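DNA replication licensing factor MCM related protein (Thermoplasma acidophilum, PDB 4ME3) probably unwinds DNA as an ATP-driven replicative helicase of the MCM family, this chain being its N-terminal domain with zinc-binding and OB-fold portions. Local coordinates at residues D194-D203 / A225-V234. Numbering follows the deposited sequence.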
# COMPACT_ATOMS: atom_id res chain seq x y z
N ASP A 194 -0.14 3.35 -11.02
CA ASP A 194 -0.73 4.68 -11.05
C ASP A 194 -0.74 5.27 -9.66
O ASP A 194 -0.98 4.57 -8.67
CB ASP A 194 -2.18 4.61 -11.55
CG ASP A 194 -2.29 4.17 -13.00
OD1 ASP A 194 -1.47 4.64 -13.83
OD2 ASP A 194 -3.20 3.37 -13.31
N VAL A 195 -0.48 6.57 -9.58
CA VAL A 195 -0.57 7.31 -8.32
C VAL A 195 -1.26 8.64 -8.58
O VAL A 195 -1.08 9.25 -9.64
CB VAL A 195 0.81 7.57 -7.72
CG1 VAL A 195 0.68 8.32 -6.39
CG2 VAL A 195 1.58 6.27 -7.52
N GLN A 196 -2.05 9.08 -7.62
CA GLN A 196 -2.69 10.38 -7.71
C GLN A 196 -2.78 10.96 -6.31
O GLN A 196 -3.07 10.24 -5.36
CB GLN A 196 -4.09 10.24 -8.30
CG GLN A 196 -4.82 11.55 -8.53
CD GLN A 196 -6.19 11.36 -9.12
OE1 GLN A 196 -6.91 10.42 -8.76
NE2 GLN A 196 -6.57 12.24 -10.04
N LYS A 197 -2.50 12.25 -6.17
CA LYS A 197 -2.70 12.92 -4.90
C LYS A 197 -3.99 13.71 -4.96
O LYS A 197 -4.28 14.37 -5.96
CB LYS A 197 -1.53 13.84 -4.55
CG LYS A 197 -0.18 13.15 -4.61
CD LYS A 197 0.89 14.00 -3.95
CE LYS A 197 2.26 13.35 -4.05
NZ LYS A 197 3.32 14.20 -3.43
N VAL A 198 -4.76 13.64 -3.88
CA VAL A 198 -6.05 14.29 -3.79
C VAL A 198 -6.14 15.06 -2.48
O VAL A 198 -5.99 14.48 -1.41
CB VAL A 198 -7.19 13.25 -3.84
CG1 VAL A 198 -8.54 13.92 -3.79
CG2 VAL A 198 -7.06 12.39 -5.10
N GLU A 199 -6.38 16.36 -2.57
CA GLU A 199 -6.55 17.16 -1.36
C GLU A 199 -8.02 17.29 -1.02
O GLU A 199 -8.82 17.69 -1.85
CB GLU A 199 -5.93 18.55 -1.54
CG GLU A 199 -6.13 19.44 -0.33
CD GLU A 199 -5.48 20.80 -0.48
OE1 GLU A 199 -4.45 21.03 0.19
OE2 GLU A 199 -6.00 21.62 -1.25
N ILE A 200 -8.37 16.95 0.22
CA ILE A 200 -9.74 17.13 0.69
C ILE A 200 -9.79 18.18 1.79
O ILE A 200 -8.79 18.47 2.45
CB ILE A 200 -10.36 15.82 1.20
CG1 ILE A 200 -9.60 15.28 2.41
CG2 ILE A 200 -10.39 14.77 0.09
CD1 ILE A 200 -10.34 14.18 3.15
N GLN A 201 -10.97 18.75 2.00
CA GLN A 201 -11.16 19.77 3.01
C GLN A 201 -12.36 19.43 3.88
O GLN A 201 -13.30 18.78 3.42
CB GLN A 201 -11.38 21.13 2.34
CG GLN A 201 -11.44 22.29 3.31
CD GLN A 201 -11.55 23.63 2.61
OE1 GLN A 201 -12.09 23.71 1.51
NE2 GLN A 201 -11.04 24.68 3.25
N GLU A 202 -12.34 19.88 5.13
CA GLU A 202 -13.45 19.65 6.03
C GLU A 202 -14.71 20.30 5.46
O GLU A 202 -14.64 21.38 4.88
CB GLU A 202 -13.15 20.24 7.41
CG GLU A 202 -12.04 19.52 8.15
CD GLU A 202 -11.80 20.09 9.54
OE1 GLU A 202 -11.47 21.28 9.65
OE2 GLU A 202 -11.96 19.33 10.53
N ASP A 203 -15.84 19.63 5.63
CA ASP A 203 -17.13 20.17 5.21
C ASP A 203 -17.51 21.33 6.13
O ASP A 203 -17.72 21.12 7.32
CB ASP A 203 -18.20 19.08 5.26
CG ASP A 203 -19.55 19.56 4.75
OD1 ASP A 203 -19.75 20.79 4.67
OD2 ASP A 203 -20.40 18.71 4.44
N ALA A 225 -6.44 5.04 -7.87
CA ALA A 225 -6.09 6.29 -8.55
C ALA A 225 -7.11 6.63 -9.64
O ALA A 225 -7.64 5.74 -10.29
CB ALA A 225 -4.69 6.20 -9.14
N GLY A 226 -7.36 7.92 -9.82
CA GLY A 226 -8.22 8.39 -10.89
C GLY A 226 -9.70 8.28 -10.60
O GLY A 226 -10.51 8.25 -11.53
N LEU A 227 -10.07 8.24 -9.33
CA LEU A 227 -11.46 8.06 -8.92
C LEU A 227 -12.08 9.33 -8.34
O LEU A 227 -13.30 9.49 -8.37
CB LEU A 227 -11.58 6.94 -7.89
CG LEU A 227 -11.20 5.53 -8.36
CD1 LEU A 227 -11.36 4.54 -7.21
CD2 LEU A 227 -12.03 5.11 -9.55
N LEU A 228 -11.25 10.22 -7.81
CA LEU A 228 -11.75 11.37 -7.06
C LEU A 228 -11.55 12.68 -7.82
O LEU A 228 -10.49 12.93 -8.40
CB LEU A 228 -11.07 11.44 -5.69
CG LEU A 228 -11.23 10.18 -4.83
CD1 LEU A 228 -10.55 10.35 -3.47
CD2 LEU A 228 -12.69 9.84 -4.65
N TYR A 229 -12.59 13.51 -7.81
CA TYR A 229 -12.60 14.78 -8.53
C TYR A 229 -13.09 15.91 -7.62
O TYR A 229 -13.80 15.66 -6.64
CB TYR A 229 -13.52 14.69 -9.75
CG TYR A 229 -13.17 13.58 -10.72
CD1 TYR A 229 -13.68 12.30 -10.56
CD2 TYR A 229 -12.33 13.82 -11.80
CE1 TYR A 229 -13.37 11.28 -11.44
CE2 TYR A 229 -12.01 12.81 -12.69
CZ TYR A 229 -12.53 11.54 -12.51
OH TYR A 229 -12.21 10.54 -13.39
N PRO A 230 -12.72 17.16 -7.94
CA PRO A 230 -13.15 18.28 -7.10
C PRO A 230 -14.66 18.34 -6.91
O PRO A 230 -15.42 18.23 -7.88
CB PRO A 230 -12.65 19.50 -7.88
CG PRO A 230 -11.45 19.00 -8.61
CD PRO A 230 -11.78 17.58 -8.99
N GLY A 231 -15.09 18.52 -5.67
CA GLY A 231 -16.50 18.57 -5.33
C GLY A 231 -17.02 17.27 -4.75
O GLY A 231 -18.06 17.24 -4.09
N ASN A 232 -16.30 16.17 -5.00
CA ASN A 232 -16.71 14.87 -4.49
C ASN A 232 -16.73 14.84 -2.97
O ASN A 232 -15.82 15.34 -2.32
CB ASN A 232 -15.76 13.76 -4.97
CG ASN A 232 -15.88 13.45 -6.46
OD1 ASN A 232 -15.11 12.64 -6.98
ND2 ASN A 232 -16.84 14.08 -7.14
N ARG A 233 -17.77 14.24 -2.41
CA ARG A 233 -17.82 14.01 -0.97
C ARG A 233 -17.32 12.60 -0.70
O ARG A 233 -17.88 11.63 -1.22
CB ARG A 233 -19.24 14.19 -0.45
CG ARG A 233 -19.72 15.63 -0.57
CD ARG A 233 -21.15 15.81 -0.09
NE ARG A 233 -21.55 17.21 -0.20
CZ ARG A 233 -21.27 18.14 0.71
NH1 ARG A 233 -20.59 17.83 1.80
NH2 ARG A 233 -21.67 19.39 0.52
N VAL A 234 -16.26 12.48 0.09
CA VAL A 234 -15.61 11.19 0.27
C VAL A 234 -15.38 10.82 1.73
O VAL A 234 -15.27 11.69 2.59
CB VAL A 234 -14.24 11.16 -0.46
CG1 VAL A 234 -14.41 11.52 -1.92
CG2 VAL A 234 -13.25 12.10 0.21
O HOH W 1 -8.56 8.82 -6.88
O HOH W 2 -9.40 11.79 -10.67
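From Gln196 and Ala225, whose CA atoms lie 5.4 Å apart, the backbones of 194-203 and 225-234 run in the same general direction but diverge, reaching 8.8 Å between the CA atoms of Asp203 and Arg233; side chains and water join them. Gln196 carries the polar link at the near end. With CG anti to the backbone N (chi1 -176°) and the chain extended beyond it, its amide reaches the loop, where OE1 accepts the Gly226 N-H at 2.8 Å. This bond is bent, and the donor stands 47° above the carbonyl plane. OE1 also accepts a hydrogen bond from a water, which in turn accepts the Leu227 N-H, while NE2 donates to a second water bound to Leu228 O and, outside the segments, to Thr134 O. Both ends of the amide are thus occupied, which fixes its flip. With an alanine here, Gly226 N would probably lose this acceptor and each water its link to the strand, so that the loop would be held less firmly.

Farther along, alternate residues of the strand face the loop. Val198 crosses Leu228 at about a right angle, its CG1 lying 4.0 Å from Leu228 CB, and Ile200 CG2 meets Val234 CG2 at 3.9 Å. At the far end, the extended Arg233 chain brings NH1 to 2.8 Å from Asp203 OD2 in a salt bridge; NH1 meets OD2 from above the carboxylate plane, which is turned 42° from the guanidinium. The type II turn from Tyr229 to Asn232, closed by Asn232 N to Tyr229 O, leads the loop into strand 233-247. The four apolar side chains are buried and pack against neighbouring strands, Val198 on Val130, Ile200 on Ile216 and Ile218, Leu228 on Val264, consistent with the closed, curled sheet of the MCM OB-fold domain.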